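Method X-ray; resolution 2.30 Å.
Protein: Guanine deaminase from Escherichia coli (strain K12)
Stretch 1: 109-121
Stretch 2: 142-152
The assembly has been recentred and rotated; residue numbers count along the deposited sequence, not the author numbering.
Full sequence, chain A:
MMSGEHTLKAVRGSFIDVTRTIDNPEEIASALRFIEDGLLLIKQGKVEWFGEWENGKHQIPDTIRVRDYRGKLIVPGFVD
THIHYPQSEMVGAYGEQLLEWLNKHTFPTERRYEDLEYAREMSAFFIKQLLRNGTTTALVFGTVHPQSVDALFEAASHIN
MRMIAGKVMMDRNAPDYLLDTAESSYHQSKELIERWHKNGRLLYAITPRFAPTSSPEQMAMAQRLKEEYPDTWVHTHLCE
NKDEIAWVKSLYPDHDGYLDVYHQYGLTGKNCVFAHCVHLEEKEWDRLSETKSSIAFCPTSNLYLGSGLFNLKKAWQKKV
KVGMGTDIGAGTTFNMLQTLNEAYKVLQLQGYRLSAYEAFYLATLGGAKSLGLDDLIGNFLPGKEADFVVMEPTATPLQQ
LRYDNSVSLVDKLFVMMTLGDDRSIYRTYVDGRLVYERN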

# COMPACT_ATOMS: atom_id res chain seq x y z
N THR A 109 19.69 -12.54 -8.16
CA THR A 109 18.95 -13.07 -7.02
C THR A 109 18.67 -14.55 -7.20
O THR A 109 18.92 -15.36 -6.30
CB THR A 109 17.66 -12.29 -6.81
OG1 THR A 109 17.96 -10.91 -6.56
CG2 THR A 109 16.87 -12.85 -5.64
N GLU A 110 18.15 -14.93 -8.37
CA GLU A 110 17.81 -16.34 -8.59
C GLU A 110 19.04 -17.23 -8.71
O GLU A 110 18.92 -18.44 -8.55
CB GLU A 110 16.96 -16.49 -9.85
CG GLU A 110 15.63 -15.76 -9.84
CD GLU A 110 14.75 -16.15 -11.01
OE1 GLU A 110 15.23 -16.91 -11.88
OE2 GLU A 110 13.60 -15.68 -11.08
N ARG A 111 20.21 -16.64 -9.00
CA ARG A 111 21.44 -17.43 -9.08
C ARG A 111 21.80 -18.07 -7.75
O ARG A 111 22.37 -19.17 -7.73
CB ARG A 111 22.60 -16.55 -9.56
N ARG A 112 21.46 -17.43 -6.63
CA ARG A 112 21.83 -17.93 -5.31
C ARG A 112 21.12 -19.23 -4.96
O ARG A 112 21.50 -19.87 -3.97
CB ARG A 112 21.53 -16.86 -4.26
CG ARG A 112 21.88 -15.46 -4.75
CD ARG A 112 21.23 -14.33 -3.95
NE ARG A 112 21.37 -14.48 -2.50
CZ ARG A 112 21.37 -13.45 -1.65
NH1 ARG A 112 21.50 -13.65 -0.35
NH2 ARG A 112 21.24 -12.21 -2.12
N TYR A 113 20.13 -19.64 -5.74
CA TYR A 113 19.33 -20.83 -5.47
C TYR A 113 19.90 -22.10 -6.11
O TYR A 113 19.21 -23.13 -6.12
CB TYR A 113 17.88 -20.59 -5.90
CG TYR A 113 17.18 -19.62 -4.98
CD1 TYR A 113 17.36 -18.25 -5.11
CD2 TYR A 113 16.35 -20.07 -3.96
CE1 TYR A 113 16.74 -17.36 -4.26
CE2 TYR A 113 15.72 -19.19 -3.11
CZ TYR A 113 15.92 -17.83 -3.26
OH TYR A 113 15.29 -16.95 -2.41
N GLU A 114 21.12 -22.04 -6.65
CA GLU A 114 21.82 -23.27 -7.05
C GLU A 114 22.24 -24.08 -5.83
O GLU A 114 22.32 -25.32 -5.91
CB GLU A 114 23.03 -22.92 -7.91
N ASP A 115 22.53 -23.41 -4.72
CA ASP A 115 22.82 -24.07 -3.45
C ASP A 115 21.55 -24.72 -2.91
O ASP A 115 20.50 -24.08 -2.82
CB ASP A 115 23.36 -23.03 -2.47
CG ASP A 115 23.75 -23.63 -1.12
OD1 ASP A 115 24.18 -22.84 -0.25
OD2 ASP A 115 23.63 -24.85 -0.91
N LEU A 116 21.61 -26.01 -2.58
CA LEU A 116 20.37 -26.64 -2.13
C LEU A 116 20.10 -26.44 -0.64
O LEU A 116 18.94 -26.47 -0.23
CB LEU A 116 20.30 -28.10 -2.58
CG LEU A 116 19.15 -28.94 -2.05
CD1 LEU A 116 18.50 -29.75 -3.14
CD2 LEU A 116 19.88 -29.92 -1.12
N GLU A 117 21.12 -26.17 0.18
CA GLU A 117 20.80 -25.80 1.56
C GLU A 117 20.09 -24.45 1.59
O GLU A 117 19.08 -24.28 2.30
CB GLU A 117 22.06 -25.78 2.42
N TYR A 118 20.58 -23.49 0.80
CA TYR A 118 19.91 -22.20 0.70
C TYR A 118 18.52 -22.34 0.10
O TYR A 118 17.57 -21.68 0.54
CB TYR A 118 20.76 -21.22 -0.12
CG TYR A 118 20.23 -19.80 -0.13
CD1 TYR A 118 20.31 -18.99 1.00
CD2 TYR A 118 19.65 -19.25 -1.27
CE1 TYR A 118 19.83 -17.69 1.00
CE2 TYR A 118 19.16 -17.95 -1.29
CZ TYR A 118 19.26 -17.18 -0.15
OH TYR A 118 18.78 -15.89 -0.16
N ALA A 119 18.37 -23.20 -0.91
CA ALA A 119 17.05 -23.42 -1.50
C ALA A 119 16.08 -24.01 -0.48
O ALA A 119 14.92 -23.61 -0.43
CB ALA A 119 17.16 -24.32 -2.73
N ARG A 120 16.55 -24.95 0.35
CA ARG A 120 15.69 -25.52 1.39
C ARG A 120 15.26 -24.45 2.39
O ARG A 120 14.08 -24.34 2.74
CB ARG A 120 16.41 -26.67 2.09
N GLU A 121 16.23 -23.67 2.87
CA GLU A 121 15.93 -22.60 3.82
C GLU A 121 14.89 -21.64 3.26
O GLU A 121 13.90 -21.31 3.92
CB GLU A 121 17.22 -21.86 4.19
CG GLU A 121 17.10 -20.91 5.36
CD GLU A 121 18.33 -20.04 5.55
OE1 GLU A 121 19.37 -20.34 4.92
OE2 GLU A 121 18.27 -19.06 6.32
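Stretch 2 142-152: GTVHPQSVDAL

Stretch 2 enters as a loop, Gly142 to His145, and turns into a helix at Pro146 that runs on beyond Leu152. This helix lies beside helix 116-121 of stretch 1, pointing broadly the same way, with a signed crossing angle of -33° and a closest axial approach of 8.6 Å. So short a separation goes with small side chains at the crossing. Ala119 CB lies 4.0 Å from Ser148 CB and 4.3 Å from Ala151 CB, while Ala151 CB also rests 4.0 Å from Ala119 O, on the backbone itself.

The two helices begin differently. Asp115 occupies the N-cap of the first, and its t rotamer brings OD2 to 3.0 Å from Glu117 N, a capping bond. His145 holds the N-cap position of the second, but its CA-CB bond points toward stretch 1. With chi1 at -30°, between wells, the imidazole settles against the backbone of residues 110-114: Glu114 CA lies over one face, and Glu110 O approaches the edge, 4.0 Å from His145 NE2. That distance is too long for a hydrogen bond, and NE2 is buried without a partner in the model. Two residues earlier, Thr143 adopts chi1 p (38°), which turns OG1 back to donate to His145 O at 2.6 Å and leaves CG2 to pack 3.9 Å from Tyr113 CB.

Tyr113, an m rotamer, starts toward stretch 2 but its ring leads away, so the contact is made near the backbone; its O is 3.9 Å from Ser148 CB. Leu116 does the reverse: its CA-CB bond points sideways, yet with chi1 t and chi2 off-rotamer at 135° its CD1 reaches Gln147 CB at 3.7 Å. No direct hydrogen bond joins the modelled atoms of the two stretches, although one water donates to Glu110 OE2 (2.8 Å) and weakly to Gly142 O (3.4 Å).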

# COMPACT_ATOMS: atom_id res chain seq x y z
N GLY A 142 9.14 -21.45 -10.24
CA GLY A 142 10.30 -22.04 -9.60
C GLY A 142 11.63 -21.47 -10.03
O GLY A 142 11.77 -20.27 -10.30
N THR A 143 12.63 -22.34 -10.10
CA THR A 143 13.95 -22.03 -10.60
C THR A 143 14.13 -22.61 -12.00
O THR A 143 13.26 -23.29 -12.54
CB THR A 143 15.01 -22.63 -9.67
OG1 THR A 143 14.54 -23.91 -9.20
CG2 THR A 143 15.25 -21.73 -8.48
N VAL A 144 15.29 -22.33 -12.59
CA VAL A 144 15.69 -23.13 -13.74
C VAL A 144 16.30 -24.45 -13.26
O VAL A 144 16.21 -25.46 -13.95
CB VAL A 144 16.67 -22.35 -14.63
CG1 VAL A 144 16.68 -22.94 -16.03
CG2 VAL A 144 16.28 -20.89 -14.67
N HIS A 145 16.87 -24.45 -12.05
CA HIS A 145 17.48 -25.64 -11.45
C HIS A 145 16.41 -26.56 -10.88
O HIS A 145 15.54 -26.10 -10.13
CB HIS A 145 18.44 -25.24 -10.34
CG HIS A 145 19.09 -23.91 -10.55
ND1 HIS A 145 20.18 -23.73 -11.37
CD2 HIS A 145 18.81 -22.69 -10.03
CE1 HIS A 145 20.54 -22.46 -11.36
NE2 HIS A 145 19.72 -21.81 -10.55
N PRO A 146 16.43 -27.85 -11.21
CA PRO A 146 15.39 -28.76 -10.68
C PRO A 146 15.47 -28.98 -9.18
O PRO A 146 14.45 -29.31 -8.56
CB PRO A 146 15.64 -30.07 -11.45
CG PRO A 146 16.66 -29.73 -12.53
CD PRO A 146 17.43 -28.56 -12.02
N GLN A 147 16.65 -28.80 -8.57
CA GLN A 147 16.79 -29.08 -7.15
C GLN A 147 16.00 -28.10 -6.29
O GLN A 147 15.44 -28.48 -5.25
CB GLN A 147 18.27 -29.06 -6.76
N SER A 148 15.93 -26.84 -6.71
CA SER A 148 15.16 -25.86 -5.94
C SER A 148 13.66 -26.11 -6.06
O SER A 148 12.92 -25.89 -5.09
CB SER A 148 15.51 -24.45 -6.37
N VAL A 149 13.18 -26.56 -7.22
CA VAL A 149 11.78 -26.94 -7.33
C VAL A 149 11.50 -28.17 -6.47
O VAL A 149 10.43 -28.29 -5.87
CB VAL A 149 11.37 -27.16 -8.80
CG1 VAL A 149 9.89 -27.50 -8.90
CG2 VAL A 149 11.69 -25.92 -9.63
N ASP A 150 12.47 -29.09 -6.39
CA ASP A 150 12.35 -30.20 -5.45
C ASP A 150 12.21 -29.71 -4.01
O ASP A 150 11.38 -30.21 -3.25
CB ASP A 150 13.55 -31.13 -5.57
CG ASP A 150 13.33 -32.24 -6.58
OD1 ASP A 150 12.18 -32.73 -6.67
OD2 ASP A 150 14.30 -32.63 -7.26
N ALA A 151 13.05 -28.74 -3.61
CA ALA A 151 12.98 -28.22 -2.25
C ALA A 151 11.63 -27.56 -1.98
O ALA A 151 11.03 -27.76 -0.91
CB ALA A 151 14.12 -27.22 -2.02
N LEU A 152 11.15 -26.76 -2.93
CA LEU A 152 9.86 -26.10 -2.78
C LEU A 152 8.73 -27.12 -2.65
O LEU A 152 7.85 -26.99 -1.78
CB LEU A 152 9.61 -25.17 -3.97
CG LEU A 152 8.25 -24.48 -3.95
CD1 LEU A 152 8.23 -23.40 -2.88
CD2 LEU A 152 7.92 -23.90 -5.32
O HOH W 1 11.13 -17.00 -10.82